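Local coordinates for protein caspase-1 subunit p19/18 (PDB 1M72) that forms part of an insect cysteine protease of the caspase family, probably acting in the proteolytic cascade that executes apoptosis, at residues Thr217-Ile221 with Leu222-Thr226. Sequence-based numbering, arbitrary orientation.
Sequences TERDI and LTLLT
Asp220 and Thr223 meet at the start of helix 221-235 of the caspase fold, a worked example of an N-cap in which one carboxylate serves two donors of the first turn. Asp220 OD1 takes the capping bond from Thr223 N at 3.1 Å, met from above the carboxylate plane, while Asp220 OD2 accepts the hydroxyl Thr223 OG1 at 2.7 Å on the syn side but tilted 31° out of that plane. Two bonds to one residue hold the acid against the turn, and the helix dipole would probably favour its negative charge. With chi1 at 81°, the Asp220 carboxylate carbon lies between backbone N and carbonyl carbon, which brings OD1 within bonding distance of Thr223 N.

Backbone i to i+4 bonds of the first turn follow: Leu224 N donates to Asp220 O and Leu225 N to Ile221 O, both 2.8 Å long.

Apolar contacts accompany the cap. Ile221 CG2 lies 4.1 Å from Leu222 CG, and Ile221, Leu222 and Leu225 all rest on Leu183 of the central sheet. Leu222 also packs on Thr226 of the second subunit, placing the turn at the dimer interface. At Thr223, the aliphatic part of Arg219 crosses at about a right angle, Arg219 CG 3.8 Å from the methyl Thr223 CG2.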
ATOM      1  N   THR C 217       8.171  19.755  -0.567  1.00 33.54           N
ATOM      2  CA  THR C 217       9.529  19.854  -1.093  1.00 30.92           C
ATOM      3  C   THR C 217      10.562  19.104  -0.277  1.00 30.51           C
ATOM      4  O   THR C 217      11.559  18.643  -0.806  1.00 28.59           O
ATOM      5  CB  THR C 217       9.992  21.335  -1.128  1.00 32.33           C
ATOM      6  OG1 THR C 217       9.090  22.129  -1.925  1.00 32.20           O
ATOM      7  CG2 THR C 217      11.365  21.415  -1.720  1.00 37.82           C
ATOM      8  N   GLU C 218      10.304  18.953   1.015  1.00 32.37           N
ATOM      9  CA  GLU C 218      11.286  18.369   1.914  1.00 34.30           C
ATOM     10  C   GLU C 218      11.021  17.048   2.546  1.00 32.98           C
ATOM     11  O   GLU C 218      11.950  16.445   3.072  1.00 34.87           O
ATOM     12  CB  GLU C 218      11.549  19.334   3.064  1.00 36.42           C
ATOM     13  CG  GLU C 218      11.628  20.768   2.652  1.00 45.86           C
ATOM     14  CD  GLU C 218      10.979  21.700   3.676  1.00 51.24           C
ATOM     15  OE1 GLU C 218       9.714  21.723   3.750  1.00 51.79           O
ATOM     16  OE2 GLU C 218      11.744  22.394   4.398  1.00 49.66           O
ATOM     17  N   ARG C 219       9.780  16.595   2.533  1.00 30.45           N
ATOM     18  CA  ARG C 219       9.456  15.351   3.204  1.00 27.47           C
ATOM     19  C   ARG C 219       9.323  14.203   2.214  1.00 28.83           C
ATOM     20  O   ARG C 219       8.848  14.419   1.107  1.00 25.38           O
ATOM     21  CB  ARG C 219       8.175  15.609   3.967  1.00 26.65           C
ATOM     22  CG  ARG C 219       7.519  14.468   4.620  1.00 30.20           C
ATOM     23  CD  ARG C 219       6.456  15.036   5.540  1.00 32.76           C
ATOM     24  NE  ARG C 219       7.077  15.680   6.690  1.00 39.21           N
ATOM     25  CZ  ARG C 219       6.443  16.396   7.620  1.00 40.44           C
ATOM     26  NH1 ARG C 219       5.124  16.600   7.569  1.00 38.61           N
ATOM     27  NH2 ARG C 219       7.154  16.892   8.629  1.00 42.60           N
ATOM     28  N   ASP C 220       9.763  12.992   2.583  1.00 27.63           N
ATOM     29  CA  ASP C 220       9.608  11.877   1.657  1.00 28.18           C
ATOM     30  C   ASP C 220       8.100  11.505   1.540  1.00 27.13           C
ATOM     31  O   ASP C 220       7.306  11.679   2.496  1.00 24.40           O
ATOM     32  CB  ASP C 220      10.487  10.693   2.058  1.00 27.67           C
ATOM     33  CG  ASP C 220       9.878   9.838   3.149  1.00 32.85           C
ATOM     34  OD1 ASP C 220       9.043   8.963   2.810  1.00 32.37           O
ATOM     35  OD2 ASP C 220      10.239  10.056   4.337  1.00 33.04           O
ATOM     36  N   ILE C 221       7.751  11.034   0.341  1.00 23.90           N
ATOM     37  CA  ILE C 221       6.392  10.722  -0.062  1.00 23.29           C
ATOM     38  C   ILE C 221       5.636   9.805   0.903  1.00 22.05           C
ATOM     39  O   ILE C 221       4.502  10.117   1.299  1.00 19.15           O
ATOM     40  CB  ILE C 221       6.378  10.180  -1.575  1.00 26.11           C
ATOM     41  CG1 ILE C 221       4.998  10.404  -2.215  1.00 27.89           C
ATOM     42  CG2 ILE C 221       6.655   8.683  -1.629  1.00 24.15           C
ATOM     43  CD1 ILE C 221       4.451  11.758  -1.983  1.00 26.04           C
ATOM     44  N   LEU C 222       6.261   8.705   1.322  1.00 20.73           N
ATOM     45  CA  LEU C 222       5.583   7.820   2.262  1.00 20.32           C
ATOM     46  C   LEU C 222       5.282   8.529   3.600  1.00 21.42           C
ATOM     47  O   LEU C 222       4.166   8.429   4.107  1.00 19.47           O
ATOM     48  CB  LEU C 222       6.375   6.513   2.439  1.00 14.81           C
ATOM     49  CG  LEU C 222       6.337   5.705   1.111  1.00 19.22           C
ATOM     50  CD1 LEU C 222       6.907   4.320   1.319  1.00 12.90           C
ATOM     51  CD2 LEU C 222       4.884   5.592   0.572  1.00 14.14           C
ATOM     52  N   THR C 223       6.239   9.307   4.122  1.00 22.56           N
ATOM     53  CA  THR C 223       6.030  10.011   5.384  1.00 22.21           C
ATOM     54  C   THR C 223       4.943  11.053   5.240  1.00 21.94           C
ATOM     55  O   THR C 223       4.110  11.267   6.134  1.00 22.73           O
ATOM     56  CB  THR C 223       7.310  10.693   5.850  1.00 24.00           C
ATOM     57  OG1 THR C 223       8.288   9.684   6.155  1.00 25.04           O
ATOM     58  CG2 THR C 223       7.042  11.553   7.084  1.00 20.63           C
ATOM     59  N   LEU C 224       4.949  11.676   4.080  1.00 21.97           N
ATOM     60  CA  LEU C 224       3.981  12.706   3.748  1.00 24.51           C
ATOM     61  C   LEU C 224       2.560  12.116   3.674  1.00 23.70           C
ATOM     62  O   LEU C 224       1.636  12.680   4.215  1.00 20.45           O
ATOM     63  CB  LEU C 224       4.369  13.323   2.414  1.00 23.49           C
ATOM     64  CG  LEU C 224       3.633  14.617   2.124  1.00 31.33           C
ATOM     65  CD1 LEU C 224       4.638  15.639   1.520  1.00 33.20           C
ATOM     66  CD2 LEU C 224       2.449  14.338   1.205  1.00 25.69           C
ATOM     67  N   LEU C 225       2.410  10.978   2.983  1.00 22.42           N
ATOM     68  CA  LEU C 225       1.117  10.340   2.861  1.00 20.11           C
ATOM     69  C   LEU C 225       0.700   9.753   4.219  1.00 20.21           C
ATOM     70  O   LEU C 225      -0.491   9.588   4.463  1.00 16.26           O
ATOM     71  CB  LEU C 225       1.136   9.286   1.733  1.00 18.99           C
ATOM     72  CG  LEU C 225       1.181   9.956   0.339  1.00 16.55           C
ATOM     73  CD1 LEU C 225       1.255   8.929  -0.812  1.00 12.64           C
ATOM     74  CD2 LEU C 225      -0.057  10.862   0.218  1.00 18.63           C
ATOM     75  N   THR C 226       1.668   9.472   5.110  1.00 18.38           N
ATOM     76  CA  THR C 226       1.313   8.990   6.437  1.00 17.89           C
ATOM     77  C   THR C 226       0.570  10.144   7.151  1.00 21.00           C
ATOM     78  O   THR C 226      -0.483   9.941   7.751  1.00 20.92           O
ATOM     79  CB  THR C 226       2.521   8.625   7.251  1.00 17.18           C
ATOM     80  OG1 THR C 226       3.070   7.405   6.751  1.00 20.99           O
ATOM     81  CG2 THR C 226       2.144   8.428   8.704  1.00 16.46           C
TER